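Local coordinates for periplasmic binding protein/LacI transcriptional regulator (Clostridium phytofermentans, PDB 3BRS), which probably binds a sugar outside the cell for uptake, as a periplasmic-binding-protein-like member of the family that also includes LacI-type regulators, at residues A[60-65]-A[89-94]; A[78-83]-A[102-107]; A[148-153]-A[165-170]. All coordinates share one frame; numbering follows the deposited sequence.

Contact 1: A[60-65]-A[89-94]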
ATOM      1  N   GLU A  60       3.124 -22.172  -6.649  1.00 37.64           N
ATOM      2  CA  GLU A  60       4.193 -22.831  -5.880  1.00 36.72           C
ATOM      3  C   GLU A  60       3.772 -22.971  -4.386  1.00 33.94           C
ATOM      4  O   GLU A  60       4.063 -24.010  -3.745  1.00 31.28           O
ATOM      5  CB  GLU A  60       5.518 -22.044  -5.985  1.00 36.73           C
ATOM      6  CG  GLU A  60       6.282 -22.139  -7.351  1.00 64.90           C
ATOM      7  CD  GLU A  60       7.453 -21.061  -7.548  1.00 40.85           C
ATOM      8  OE1 GLU A  60       7.994 -20.541  -6.522  1.00 66.37           O
ATOM      9  OE2 GLU A  60       7.812 -20.757  -8.737  1.00 62.91           O
ATOM     10  N   ALA A  61       3.144 -21.924  -3.834  1.00 29.88           N
ATOM     11  CA  ALA A  61       2.668 -21.886  -2.427  1.00 32.79           C
ATOM     12  C   ALA A  61       1.678 -23.040  -2.188  1.00 36.80           C
ATOM     13  O   ALA A  61       1.814 -23.844  -1.283  1.00 37.68           O
ATOM     14  CB  ALA A  61       1.945 -20.473  -2.109  1.00 31.08           C
ATOM     15  N   ILE A  62       0.714 -23.142  -3.095  1.00 37.50           N
ATOM     16  CA  ILE A  62      -0.314 -24.175  -3.079  1.00 37.30           C
ATOM     17  C   ILE A  62       0.292 -25.577  -3.106  1.00 35.87           C
ATOM     18  O   ILE A  62      -0.150 -26.412  -2.343  1.00 34.62           O
ATOM     19  CB  ILE A  62      -1.262 -24.050  -4.271  1.00 37.42           C
ATOM     20  CG1 ILE A  62      -2.108 -22.752  -4.176  1.00 27.20           C
ATOM     21  CG2 ILE A  62      -2.163 -25.360  -4.430  1.00 25.75           C
ATOM     22  CD1 ILE A  62      -2.707 -22.395  -5.510  1.00 30.55           C
ATOM     23  N   LYS A  63       1.279 -25.824  -3.967  1.00 34.69           N
ATOM     24  CA  LYS A  63       1.999 -27.118  -3.942  1.00 37.45           C
ATOM     25  C   LYS A  63       2.837 -27.399  -2.706  1.00 37.90           C
ATOM     26  O   LYS A  63       3.182 -28.550  -2.446  1.00 40.22           O
ATOM     27  CB  LYS A  63       2.889 -27.288  -5.169  1.00 39.10           C
ATOM     28  CG  LYS A  63       2.216 -27.035  -6.513  1.00 61.11           C
ATOM     29  CD  LYS A  63       1.419 -28.227  -6.991  1.00 46.46           C
ATOM     30  CE  LYS A  63       1.253 -28.206  -8.545  1.00 67.60           C
ATOM     31  NZ  LYS A  63       0.683 -29.487  -9.167  1.00 50.52           N
ATOM     32  N   ARG A  64       3.147 -26.393  -1.900  1.00 37.04           N
ATOM     33  CA  ARG A  64       3.754 -26.683  -0.584  1.00 32.18           C
ATOM     34  C   ARG A  64       2.768 -27.168   0.474  1.00 32.62           C
ATOM     35  O   ARG A  64       3.176 -27.559   1.536  1.00 30.82           O
ATOM     36  CB  ARG A  64       4.533 -25.513  -0.052  1.00 29.15           C
ATOM     37  CG  ARG A  64       5.763 -25.205  -0.903  1.00 29.76           C
ATOM     38  CD  ARG A  64       6.656 -24.158  -0.226  1.00 23.12           C
ATOM     39  NE  ARG A  64       7.585 -23.557  -1.221  1.00 23.06           N
ATOM     40  CZ  ARG A  64       8.499 -22.667  -0.887  1.00 34.40           C
ATOM     41  NH1 ARG A  64       8.590 -22.276   0.412  1.00 24.19           N
ATOM     42  NH2 ARG A  64       9.294 -22.169  -1.844  1.00 32.69           N
ATOM     43  N   LYS A  65       1.452 -27.162   0.197  1.00 38.04           N
ATOM     44  CA  LYS A  65       0.391 -27.709   1.154  1.00 36.45           C
ATOM     45  C   LYS A  65       0.502 -27.005   2.546  1.00 36.30           C
ATOM     46  O   LYS A  65       0.563 -27.591   3.603  1.00 38.00           O
ATOM     47  CB  LYS A  65       0.358 -29.251   1.188  1.00 37.60           C
ATOM     48  CG  LYS A  65       0.168 -29.847  -0.282  1.00 30.04           C
ATOM     49  CD  LYS A  65      -0.189 -31.289  -0.368  1.00 39.29           C
ATOM     50  CE  LYS A  65      -0.851 -31.656  -1.754  1.00 38.15           C
ATOM     51  NZ  LYS A  65      -0.123 -31.191  -2.999  1.00 53.85           N
ATOM     52  N   ALA A  89      -7.769 -25.995  -3.060  1.00 39.30           N
ATOM     53  CA  ALA A  89      -6.655 -26.790  -2.598  1.00 37.12           C
ATOM     54  C   ALA A  89      -6.898 -27.036  -1.132  1.00 35.42           C
ATOM     55  O   ALA A  89      -6.089 -27.696  -0.474  1.00 37.13           O
ATOM     56  CB  ALA A  89      -5.266 -26.073  -2.845  1.00 36.45           C
ATOM     57  N   GLY A  90      -7.974 -26.515  -0.566  1.00 31.39           N
ATOM     58  CA  GLY A  90      -8.125 -26.778   0.919  1.00 31.20           C
ATOM     59  C   GLY A  90      -7.362 -25.837   1.840  1.00 30.70           C
ATOM     60  O   GLY A  90      -7.232 -26.042   3.064  1.00 28.79           O
ATOM     61  N   ILE A  91      -6.885 -24.760   1.243  1.00 33.36           N
ATOM     62  CA  ILE A  91      -6.116 -23.697   1.967  1.00 33.73           C
ATOM     63  C   ILE A  91      -6.963 -22.442   2.283  1.00 33.88           C
ATOM     64  O   ILE A  91      -7.729 -21.935   1.435  1.00 33.98           O
ATOM     65  CB  ILE A  91      -4.847 -23.275   1.112  1.00 31.09           C
ATOM     66  CG1 ILE A  91      -3.993 -24.520   0.817  1.00 38.63           C
ATOM     67  CG2 ILE A  91      -3.980 -22.349   1.916  1.00 40.14           C
ATOM     68  CD1 ILE A  91      -3.012 -24.338  -0.341  1.00 33.63           C
ATOM     69  N   LYS A  92      -6.789 -21.929   3.503  1.00 31.88           N
ATOM     70  CA  LYS A  92      -7.394 -20.678   3.954  1.00 27.93           C
ATOM     71  C   LYS A  92      -6.696 -19.476   3.273  1.00 29.73           C
ATOM     72  O   LYS A  92      -5.467 -19.446   3.161  1.00 31.28           O
ATOM     73  CB  LYS A  92      -7.174 -20.603   5.492  1.00 32.00           C
ATOM     74  CG  LYS A  92      -7.868 -21.686   6.319  1.00 60.46           C
ATOM     75  CD  LYS A  92      -9.359 -21.381   6.403  1.00 42.00           C
ATOM     76  CE  LYS A  92     -10.243 -22.501   5.882  1.00 67.43           C
ATOM     77  NZ  LYS A  92     -10.268 -23.619   6.842  1.00 42.67           N
ATOM     78  N   LEU A  93      -7.453 -18.484   2.809  1.00 29.59           N
ATOM     79  CA  LEU A  93      -6.875 -17.310   2.256  1.00 28.82           C
ATOM     80  C   LEU A  93      -7.149 -16.130   3.180  1.00 29.45           C
ATOM     81  O   LEU A  93      -8.317 -15.768   3.363  1.00 32.89           O
ATOM     82  CB  LEU A  93      -7.450 -17.033   0.865  1.00 28.59           C
ATOM     83  CG  LEU A  93      -7.006 -15.787   0.121  1.00 34.87           C
ATOM     84  CD1 LEU A  93      -5.460 -15.661   0.007  1.00 26.79           C
ATOM     85  CD2 LEU A  93      -7.619 -15.855  -1.217  1.00 37.87           C
ATOM     86  N   ILE A  94      -6.101 -15.517   3.716  1.00 25.88           N
ATOM     87  CA  ILE A  94      -6.145 -14.136   4.285  1.00 26.20           C
ATOM     88  C   ILE A  94      -5.612 -13.144   3.290  1.00 29.15           C
ATOM     89  O   ILE A  94      -4.494 -13.295   2.748  1.00 34.20           O
ATOM     90  CB  ILE A  94      -5.266 -13.995   5.594  1.00 23.69           C
ATOM     91  CG1 ILE A  94      -5.624 -15.039   6.546  1.00 26.61           C
ATOM     92  CG2 ILE A  94      -5.358 -12.572   6.319  1.00 22.95           C
ATOM     93  CD1 ILE A  94      -7.074 -15.220   6.637  1.00 32.55           C
TER

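Contact 2: A[78-83]-A[102-107]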
ATOM      1  N   LYS A  78      -6.076  -9.593 -11.741  1.00 31.82           N
ATOM      2  CA  LYS A  78      -5.318 -10.707 -12.368  1.00 30.38           C
ATOM      3  C   LYS A  78      -4.679 -11.665 -11.431  1.00 32.00           C
ATOM      4  O   LYS A  78      -4.460 -12.822 -11.823  1.00 34.35           O
ATOM      5  CB  LYS A  78      -4.270 -10.180 -13.350  1.00 32.76           C
ATOM      6  CG  LYS A  78      -4.726  -8.781 -13.939  1.00 43.91           C
ATOM      7  CD  LYS A  78      -4.445  -8.662 -15.329  1.00 35.82           C
ATOM      8  CE  LYS A  78      -5.575  -9.321 -16.016  1.00 47.13           C
ATOM      9  NZ  LYS A  78      -5.890  -8.458 -17.231  1.00 45.33           N
ATOM     10  N   THR A  79      -4.430 -11.213 -10.185  1.00 29.88           N
ATOM     11  CA  THR A  79      -4.016 -12.076  -9.093  1.00 30.94           C
ATOM     12  C   THR A  79      -4.935 -13.362  -8.885  1.00 30.35           C
ATOM     13  O   THR A  79      -4.491 -14.475  -8.583  1.00 30.13           O
ATOM     14  CB  THR A  79      -3.928 -11.209  -7.788  1.00 33.06           C
ATOM     15  OG1 THR A  79      -2.918 -10.254  -7.958  1.00 30.10           O
ATOM     16  CG2 THR A  79      -3.504 -12.068  -6.629  1.00 22.26           C
ATOM     17  N   TYR A  80      -6.221 -13.132  -9.048  1.00 29.55           N
ATOM     18  CA  TYR A  80      -7.244 -14.129  -8.934  1.00 29.68           C
ATOM     19  C   TYR A  80      -6.914 -15.211  -9.958  1.00 31.20           C
ATOM     20  O   TYR A  80      -7.232 -16.328  -9.754  1.00 30.87           O
ATOM     21  CB  TYR A  80      -8.602 -13.469  -9.209  1.00 27.45           C
ATOM     22  CG  TYR A  80      -9.770 -14.441  -9.380  1.00 32.15           C
ATOM     23  CD1 TYR A  80     -10.527 -14.808  -8.294  1.00 25.01           C
ATOM     24  CD2 TYR A  80     -10.146 -14.945 -10.662  1.00 29.00           C
ATOM     25  CE1 TYR A  80     -11.613 -15.703  -8.385  1.00 31.48           C
ATOM     26  CE2 TYR A  80     -11.274 -15.859 -10.767  1.00 28.57           C
ATOM     27  CZ  TYR A  80     -11.958 -16.221  -9.617  1.00 32.28           C
ATOM     28  OH  TYR A  80     -13.008 -17.082  -9.665  1.00 42.10           O
ATOM     29  N   ASP A  81      -6.264 -14.897 -11.064  1.00 33.88           N
ATOM     30  CA  ASP A  81      -5.995 -15.983 -12.015  1.00 34.45           C
ATOM     31  C   ASP A  81      -5.293 -17.138 -11.320  1.00 33.67           C
ATOM     32  O   ASP A  81      -5.321 -18.284 -11.795  1.00 35.55           O
ATOM     33  CB  ASP A  81      -5.123 -15.491 -13.191  1.00 34.64           C
ATOM     34  CG  ASP A  81      -5.871 -14.507 -14.085  1.00 67.60           C
ATOM     35  OD1 ASP A  81      -7.120 -14.597 -14.090  1.00 42.48           O
ATOM     36  OD2 ASP A  81      -5.240 -13.654 -14.755  1.00 42.16           O
ATOM     37  N   ALA A  82      -4.612 -16.842 -10.223  1.00 29.63           N
ATOM     38  CA  ALA A  82      -3.833 -17.885  -9.608  1.00 30.21           C
ATOM     39  C   ALA A  82      -4.444 -18.104  -8.256  1.00 31.24           C
ATOM     40  O   ALA A  82      -4.547 -19.251  -7.826  1.00 29.04           O
ATOM     41  CB  ALA A  82      -2.366 -17.512  -9.525  1.00 27.09           C
ATOM     42  N   ALA A  83      -4.850 -17.023  -7.597  1.00 32.30           N
ATOM     43  CA  ALA A  83      -5.448 -17.191  -6.236  1.00 35.61           C
ATOM     44  C   ALA A  83      -6.841 -17.877  -6.166  1.00 34.93           C
ATOM     45  O   ALA A  83      -7.237 -18.377  -5.083  1.00 33.76           O
ATOM     46  CB  ALA A  83      -5.417 -15.914  -5.416  1.00 34.90           C
ATOM     47  N   GLN A 102     -12.415  -9.892  -6.951  1.00 37.59           N
ATOM     48  CA  GLN A 102     -13.167 -11.143  -6.755  1.00 40.51           C
ATOM     49  C   GLN A 102     -13.249 -11.444  -5.258  1.00 44.10           C
ATOM     50  O   GLN A 102     -12.265 -11.295  -4.526  1.00 42.66           O
ATOM     51  CB  GLN A 102     -12.574 -12.320  -7.548  1.00 38.90           C
ATOM     52  CG  GLN A 102     -12.497 -12.021  -9.112  1.00 36.25           C
ATOM     53  CD  GLN A 102     -11.169 -11.318  -9.512  1.00 47.75           C
ATOM     54  OE1 GLN A 102     -10.410 -10.767  -8.661  1.00 28.29           O
ATOM     55  NE2 GLN A 102     -10.874 -11.354 -10.805  1.00 30.25           N
ATOM     56  N   ASP A 103     -14.423 -11.865  -4.801  1.00 45.99           N
ATOM     57  CA  ASP A 103     -14.649 -11.955  -3.371  1.00 48.74           C
ATOM     58  C   ASP A 103     -14.221 -13.297  -2.807  1.00 47.81           C
ATOM     59  O   ASP A 103     -15.051 -14.056  -2.301  1.00 48.85           O
ATOM     60  CB  ASP A 103     -16.112 -11.701  -3.019  1.00 52.13           C
ATOM     61  CG  ASP A 103     -16.329 -11.705  -1.535  1.00 85.33           C
ATOM     62  OD1 ASP A 103     -15.480 -11.085  -0.839  1.00 67.89           O
ATOM     63  OD2 ASP A 103     -17.303 -12.354  -1.075  1.00 66.82           O
ATOM     64  N   ILE A 104     -12.922 -13.596  -2.871  1.00 44.04           N
ATOM     65  CA  ILE A 104     -12.476 -14.893  -2.389  1.00 37.41           C
ATOM     66  C   ILE A 104     -11.757 -14.931  -1.057  1.00 34.11           C
ATOM     67  O   ILE A 104     -11.550 -16.048  -0.530  1.00 32.76           O
ATOM     68  CB  ILE A 104     -11.744 -15.687  -3.478  1.00 37.81           C
ATOM     69  CG1 ILE A 104     -10.468 -14.933  -3.886  1.00 30.19           C
ATOM     70  CG2 ILE A 104     -12.722 -16.007  -4.684  1.00 37.34           C
ATOM     71  CD1 ILE A 104      -9.466 -15.729  -4.716  1.00 37.54           C
ATOM     72  N   ALA A 105     -11.406 -13.777  -0.463  1.00 32.70           N
ATOM     73  CA  ALA A 105     -10.719 -13.797   0.844  1.00 33.75           C
ATOM     74  C   ALA A 105     -11.581 -14.361   1.903  1.00 35.27           C
ATOM     75  O   ALA A 105     -12.738 -13.978   1.994  1.00 40.47           O
ATOM     76  CB  ALA A 105     -10.262 -12.397   1.299  1.00 33.46           C
ATOM     77  N   ASP A 106     -11.018 -15.193   2.755  1.00 34.17           N
ATOM     78  CA  ASP A 106     -11.688 -15.639   3.979  1.00 35.06           C
ATOM     79  C   ASP A 106     -11.705 -14.478   4.986  1.00 34.04           C
ATOM     80  O   ASP A 106     -12.720 -14.210   5.573  1.00 36.56           O
ATOM     81  CB  ASP A 106     -11.068 -16.916   4.584  1.00 36.74           C
ATOM     82  CG  ASP A 106     -11.126 -18.106   3.638  1.00 56.05           C
ATOM     83  OD1 ASP A 106     -12.184 -18.345   3.040  1.00 40.48           O
ATOM     84  OD2 ASP A 106     -10.109 -18.799   3.462  1.00 44.94           O
ATOM     85  N   ILE A 107     -10.600 -13.782   5.145  1.00 30.85           N
ATOM     86  CA  ILE A 107     -10.583 -12.481   5.835  1.00 29.91           C
ATOM     87  C   ILE A 107      -9.653 -11.489   5.109  1.00 30.35           C
ATOM     88  O   ILE A 107      -8.711 -11.903   4.469  1.00 31.17           O
ATOM     89  CB  ILE A 107     -10.409 -12.593   7.399  1.00 32.15           C
ATOM     90  CG1 ILE A 107      -9.961 -11.256   7.977  1.00 40.56           C
ATOM     91  CG2 ILE A 107      -9.490 -13.699   7.789  1.00 45.38           C
ATOM     92  CD1 ILE A 107      -9.693 -11.258   9.377  1.00 41.65           C
TER
HETATM   93  O   HOH W   1      -7.478 -10.287  -8.726  1.00 29.33           O

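Contact 3: A[148-153]-A[165-170]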
ATOM      1  N   ASP A 148      -7.661   2.841  -4.457  1.00 25.67           N
ATOM      2  CA  ASP A 148      -8.481   3.354  -3.343  1.00 28.44           C
ATOM      3  C   ASP A 148      -7.936   4.721  -2.865  1.00 26.07           C
ATOM      4  O   ASP A 148      -8.659   5.628  -2.602  1.00 29.01           O
ATOM      5  CB  ASP A 148      -8.558   2.362  -2.133  1.00 31.85           C
ATOM      6  CG  ASP A 148      -9.474   1.134  -2.383  1.00 47.30           C
ATOM      7  OD1 ASP A 148     -10.097   1.024  -3.449  1.00 35.09           O
ATOM      8  OD2 ASP A 148      -9.541   0.238  -1.513  1.00 35.17           O
ATOM      9  N   ARG A 149      -6.629   4.845  -2.806  1.00 23.37           N
ATOM     10  CA  ARG A 149      -5.909   6.082  -2.472  1.00 24.49           C
ATOM     11  C   ARG A 149      -6.166   7.266  -3.395  1.00 27.34           C
ATOM     12  O   ARG A 149      -6.405   8.404  -2.903  1.00 27.92           O
ATOM     13  CB  ARG A 149      -4.423   5.784  -2.351  1.00 23.96           C
ATOM     14  CG  ARG A 149      -4.157   5.024  -1.007  1.00 33.73           C
ATOM     15  CD  ARG A 149      -2.727   4.697  -0.789  1.00 23.01           C
ATOM     16  NE  ARG A 149      -2.638   3.569   0.126  1.00 28.43           N
ATOM     17  CZ  ARG A 149      -1.500   2.899   0.338  1.00 31.29           C
ATOM     18  NH1 ARG A 149      -0.322   3.277  -0.266  1.00 23.00           N
ATOM     19  NH2 ARG A 149      -1.542   1.839   1.134  1.00 27.28           N
ATOM     20  N   GLU A 150      -6.175   6.998  -4.716  1.00 26.19           N
ATOM     21  CA  GLU A 150      -6.377   8.035  -5.705  1.00 27.46           C
ATOM     22  C   GLU A 150      -7.880   8.460  -5.710  1.00 28.93           C
ATOM     23  O   GLU A 150      -8.185   9.618  -5.847  1.00 30.93           O
ATOM     24  CB  GLU A 150      -5.941   7.523  -7.095  1.00 28.48           C
ATOM     25  CG  GLU A 150      -6.318   8.469  -8.238  1.00 25.75           C
ATOM     26  CD  GLU A 150      -5.890   7.854  -9.528  1.00 38.61           C
ATOM     27  OE1 GLU A 150      -4.849   7.147  -9.491  1.00 35.23           O
ATOM     28  OE2 GLU A 150      -6.557   8.011 -10.554  1.00 32.75           O
ATOM     29  N   GLU A 151      -8.776   7.498  -5.567  1.00 28.89           N
ATOM     30  CA  GLU A 151     -10.238   7.747  -5.383  1.00 32.31           C
ATOM     31  C   GLU A 151     -10.549   8.533  -4.170  1.00 29.77           C
ATOM     32  O   GLU A 151     -11.231   9.609  -4.235  1.00 27.29           O
ATOM     33  CB  GLU A 151     -10.961   6.394  -5.292  1.00 35.67           C
ATOM     34  CG  GLU A 151     -12.496   6.475  -5.149  1.00 58.77           C
ATOM     35  CD  GLU A 151     -13.124   5.107  -4.747  1.00 39.29           C
ATOM     36  OE1 GLU A 151     -12.536   4.025  -5.131  1.00 64.26           O
ATOM     37  OE2 GLU A 151     -14.207   5.108  -4.077  1.00 64.28           O
ATOM     38  N   GLY A 152     -10.008   8.072  -3.039  1.00 27.50           N
ATOM     39  CA  GLY A 152      -9.999   8.883  -1.789  1.00 23.56           C
ATOM     40  C   GLY A 152      -9.529  10.261  -1.985  1.00 26.42           C
ATOM     41  O   GLY A 152     -10.216  11.196  -1.630  1.00 25.29           O
ATOM     42  N   LEU A 153      -8.308  10.419  -2.511  1.00 28.20           N
ATOM     43  CA  LEU A 153      -7.756  11.723  -2.798  1.00 27.76           C
ATOM     44  C   LEU A 153      -8.711  12.742  -3.464  1.00 27.82           C
ATOM     45  O   LEU A 153      -8.803  13.850  -3.008  1.00 25.52           O
ATOM     46  CB  LEU A 153      -6.506  11.574  -3.669  1.00 28.13           C
ATOM     47  CG  LEU A 153      -5.681  12.861  -4.028  1.00 32.57           C
ATOM     48  CD1 LEU A 153      -5.084  13.535  -2.789  1.00 31.12           C
ATOM     49  CD2 LEU A 153      -4.563  12.503  -5.010  1.00 28.33           C
ATOM     50  N   GLU A 165      -3.254  18.269 -11.825  1.00 39.26           N
ATOM     51  CA  GLU A 165      -2.716  18.550 -13.129  1.00 39.73           C
ATOM     52  C   GLU A 165      -2.435  17.284 -13.876  1.00 40.95           C
ATOM     53  O   GLU A 165      -2.676  17.132 -15.106  1.00 41.40           O
ATOM     54  CB  GLU A 165      -1.411  19.274 -12.915  1.00 39.88           C
ATOM     55  CG  GLU A 165      -1.041  20.095 -14.042  1.00 58.56           C
ATOM     56  CD  GLU A 165      -1.638  21.469 -14.011  1.00 49.78           C
ATOM     57  OE1 GLU A 165      -1.315  22.238 -13.085  1.00 51.39           O
ATOM     58  OE2 GLU A 165      -2.337  21.796 -14.990  1.00 56.80           O
ATOM     59  N   ALA A 166      -1.892  16.356 -13.115  1.00 40.16           N
ATOM     60  CA  ALA A 166      -1.472  15.107 -13.676  1.00 38.00           C
ATOM     61  C   ALA A 166      -1.207  14.051 -12.613  1.00 32.80           C
ATOM     62  O   ALA A 166      -0.808  14.352 -11.432  1.00 30.98           O
ATOM     63  CB  ALA A 166      -0.244  15.311 -14.563  1.00 39.34           C
ATOM     64  N   ILE A 167      -1.407  12.817 -13.057  1.00 27.67           N
ATOM     65  CA  ILE A 167      -1.070  11.652 -12.231  1.00 28.57           C
ATOM     66  C   ILE A 167      -0.076  10.778 -12.891  1.00 30.52           C
ATOM     67  O   ILE A 167      -0.339  10.248 -13.975  1.00 32.12           O
ATOM     68  CB  ILE A 167      -2.264  10.781 -11.759  1.00 25.81           C
ATOM     69  CG1 ILE A 167      -3.369  11.706 -11.241  1.00 34.10           C
ATOM     70  CG2 ILE A 167      -1.762   9.843 -10.624  1.00 25.52           C
ATOM     71  CD1 ILE A 167      -4.512  11.086 -10.509  1.00 36.38           C
ATOM     72  N   TYR A 168       1.057  10.635 -12.255  1.00 26.36           N
ATOM     73  CA  TYR A 168       2.197   9.803 -12.809  1.00 25.16           C
ATOM     74  C   TYR A 168       2.287   8.504 -11.998  1.00 28.23           C
ATOM     75  O   TYR A 168       2.274   8.556 -10.747  1.00 30.98           O
ATOM     76  CB  TYR A 168       3.516  10.584 -12.750  1.00 28.28           C
ATOM     77  CG  TYR A 168       4.710   9.836 -13.303  1.00 30.59           C
ATOM     78  CD1 TYR A 168       5.470   9.002 -12.477  1.00 39.72           C
ATOM     79  CD2 TYR A 168       5.077   9.924 -14.657  1.00 37.23           C
ATOM     80  CE1 TYR A 168       6.553   8.259 -12.952  1.00 30.42           C
ATOM     81  CE2 TYR A 168       6.205   9.151 -15.162  1.00 41.67           C
ATOM     82  CZ  TYR A 168       6.924   8.319 -14.304  1.00 44.92           C
ATOM     83  OH  TYR A 168       8.072   7.552 -14.757  1.00 38.48           O
ATOM     84  N   TYR A 169       2.450   7.361 -12.673  1.00 26.02           N
ATOM     85  CA  TYR A 169       2.515   6.038 -11.974  1.00 28.28           C
ATOM     86  C   TYR A 169       3.956   5.566 -12.026  1.00 29.65           C
ATOM     87  O   TYR A 169       4.418   5.188 -13.091  1.00 28.74           O
ATOM     88  CB  TYR A 169       1.517   5.010 -12.655  1.00 26.92           C
ATOM     89  CG  TYR A 169       0.032   5.520 -12.549  1.00 26.07           C
ATOM     90  CD1 TYR A 169      -0.795   5.168 -11.449  1.00 34.85           C
ATOM     91  CD2 TYR A 169      -0.496   6.393 -13.518  1.00 31.85           C
ATOM     92  CE1 TYR A 169      -2.107   5.660 -11.372  1.00 23.77           C
ATOM     93  CE2 TYR A 169      -1.804   6.886 -13.428  1.00 30.63           C
ATOM     94  CZ  TYR A 169      -2.604   6.496 -12.327  1.00 33.90           C
ATOM     95  OH  TYR A 169      -3.920   6.988 -12.184  1.00 32.78           O
ATOM     96  N   CYS A 170       4.648   5.615 -10.877  1.00 26.47           N
ATOM     97  CA  CYS A 170       6.002   5.166 -10.685  1.00 26.56           C
ATOM     98  C   CYS A 170       6.178   3.715 -10.517  1.00 28.80           C
ATOM     99  O   CYS A 170       7.371   3.232 -10.474  1.00 30.68           O
ATOM    100  CB  CYS A 170       6.634   5.877  -9.438  1.00 31.12           C
ATOM    101  SG  CYS A 170       6.211   5.193  -7.765  1.00 28.83           S
TER

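Contact 1: A[60-65]-A[89-94]
Ile62, in the last turn of the helix 51-63, comes closest to Ala89 along the two backbones, with their CA atoms 6.9 Å apart; the CB of Ala89 points toward the helix. The helix gives way at Lys65, whose positive phi of 56° turns the chain out of helical geometry. On the other side, residues 89-91 form a loop leading into the strand 92-96, and Gly90, also with positive phi (83°), makes the bend. Together the two segments bury 136 Å², unevenly, since Ile91 is enclosed while Ala89 stays exposed.

Ile62 carries the helical side of the contact with two different surfaces. Its CG2 branch, anti to the backbone N, meets Ala89 CB at 3.6 Å, methyl against methyl. The parallel sheet that includes strands 68-71 and 92-96 belongs to one lobe of a periplasmic binding protein fold, and the contact lies where the chain enters strand 92-96, an inner strand of this sheet, beside the C-terminal part of helix 51-63. Ile91 CD1 comes in beside the root of the Ile62 side chain, 3.8 Å from Ile62 CA and 4.2 Å from Ile62 CG1. Ile62 also packs on Ile69 of strand 68-71, and Ile91 on Pro66 and Ile86.

Contact 2: A[78-83]-A[102-107]
Tyr80 and Gln102 form the broadest part of this contact, the amide lying almost flat against the phenol ring. Their planes are 9° apart, and Gln102 CG sits over one face of the Tyr80 ring, 3.7 Å from the centroid and 19° off the normal, which meets the geometry of a CH-pi contact. The overlap is displaced toward the CB end of the ring: Gln102 CD is 3.4 Å from Tyr80 CG, and the amide reaches past the ring to Tyr80 CB. The bend at chi2 of Gln102 (88°) folds the amide along the ring.

Ile104 completes the first shell from another direction. Its CG2 lies at the ring edge, in the ring plane, while Ile104 CD1 approaches Tyr80 CD1 obliquely at 3.8 Å. The same CD1 methyl of Ile104 reaches the backbone of the short helix, 3.5 Å from Ala83 O, and touches Ala83 CB at 4.1 Å, so one methyl fills the angle between ring and helix.

What fixes the amide lies one shell out. Gln102 NE2 is held by the backbone oxygen of Glu77, and Gln102 OE1 probably by a water (3.0 Å from it) that accepts from Tyr80 N (3.1 Å), which would limit rotation of the amide over the ring.

Further out, Thr79 OG1 bonds to Asp75 N, and Asn55 ND2 of helix 51-63 bonds to Lys78 O. In one lobe of the periplasmic-binding-protein fold, the contact thus joins helix 80-83, which lies against helix 51-63 through Asp81 and Ala82, to the loop between strands 92-96 and 107-110 of the parallel sheet, while Ile104 continues inward onto Leu93 of strand 92-96.

Contact 3: A[148-153]-A[165-170]
Glu150 reaches from the helix 144-157 to two residues of the strand 164-169, Ile167 and Tyr169, and it supplies the helical side of every close approach. Glu150 CA and Ile167 CA lie 9.2 Å apart. The carboxylate is carried across this separation because CG is anti to the backbone N (chi1 171°) and the chain is extended beyond it.

The closely fitted part is small. Ile167 CD1 packs against the stem and head of the glutamate, 3.9 Å from Glu150 CG and 3.6 Å from Glu150 CD. Beside it, Tyr169 OH donates to Glu150 OE1 over 2.9 Å. The acceptor is met on its syn side, 21° out of the carboxylate plane, and lies near the plane of the phenol ring at its edge; ring and carboxylate are turned 45° apart.

Helix and strand are consecutive elements of a beta-alpha-beta unit that starts with strand 133-138, and the contact bridges them near the edge of the sheet, where 164-169 is the outermost strand. Val136 of the neighbouring strand 133-138 receives both Ile167 and Leu153, so the helix and the edge strand both pack on that strand.

The looser side is polar. All three touching residues remain partly exposed, and the segments bury just 125 Å² together. Here Lys141 makes a weak hydrogen bond with Tyr169 OH, and Glu150 OE2 forms a salt bridge with Lys154, one helical turn on, whose charge would be expected to favour an ionised carboxylate.

Overall arrangement
Contacts 1 and 2 are neighbours on the same side of the chain's centre, their centres 12 Å apart, and they interlock along the sequence because their segments alternate. They meet where strand 92-96 runs beside residues 104-107: Leu93 N lies 2.8 Å from Asp106 OD2, a probable hydrogen bond, and the side chains of Ile94 and Ile107 pack together. Contact 3 belongs to the other sheet, with its centre 34 Å from that of contact 1 and 24 Å from that of contact 2; the nearest atoms are about 15 Å and 12 Å away. This division fits the two-lobed binding-protein fold, in which a ligand is generally held in the cleft between lobes.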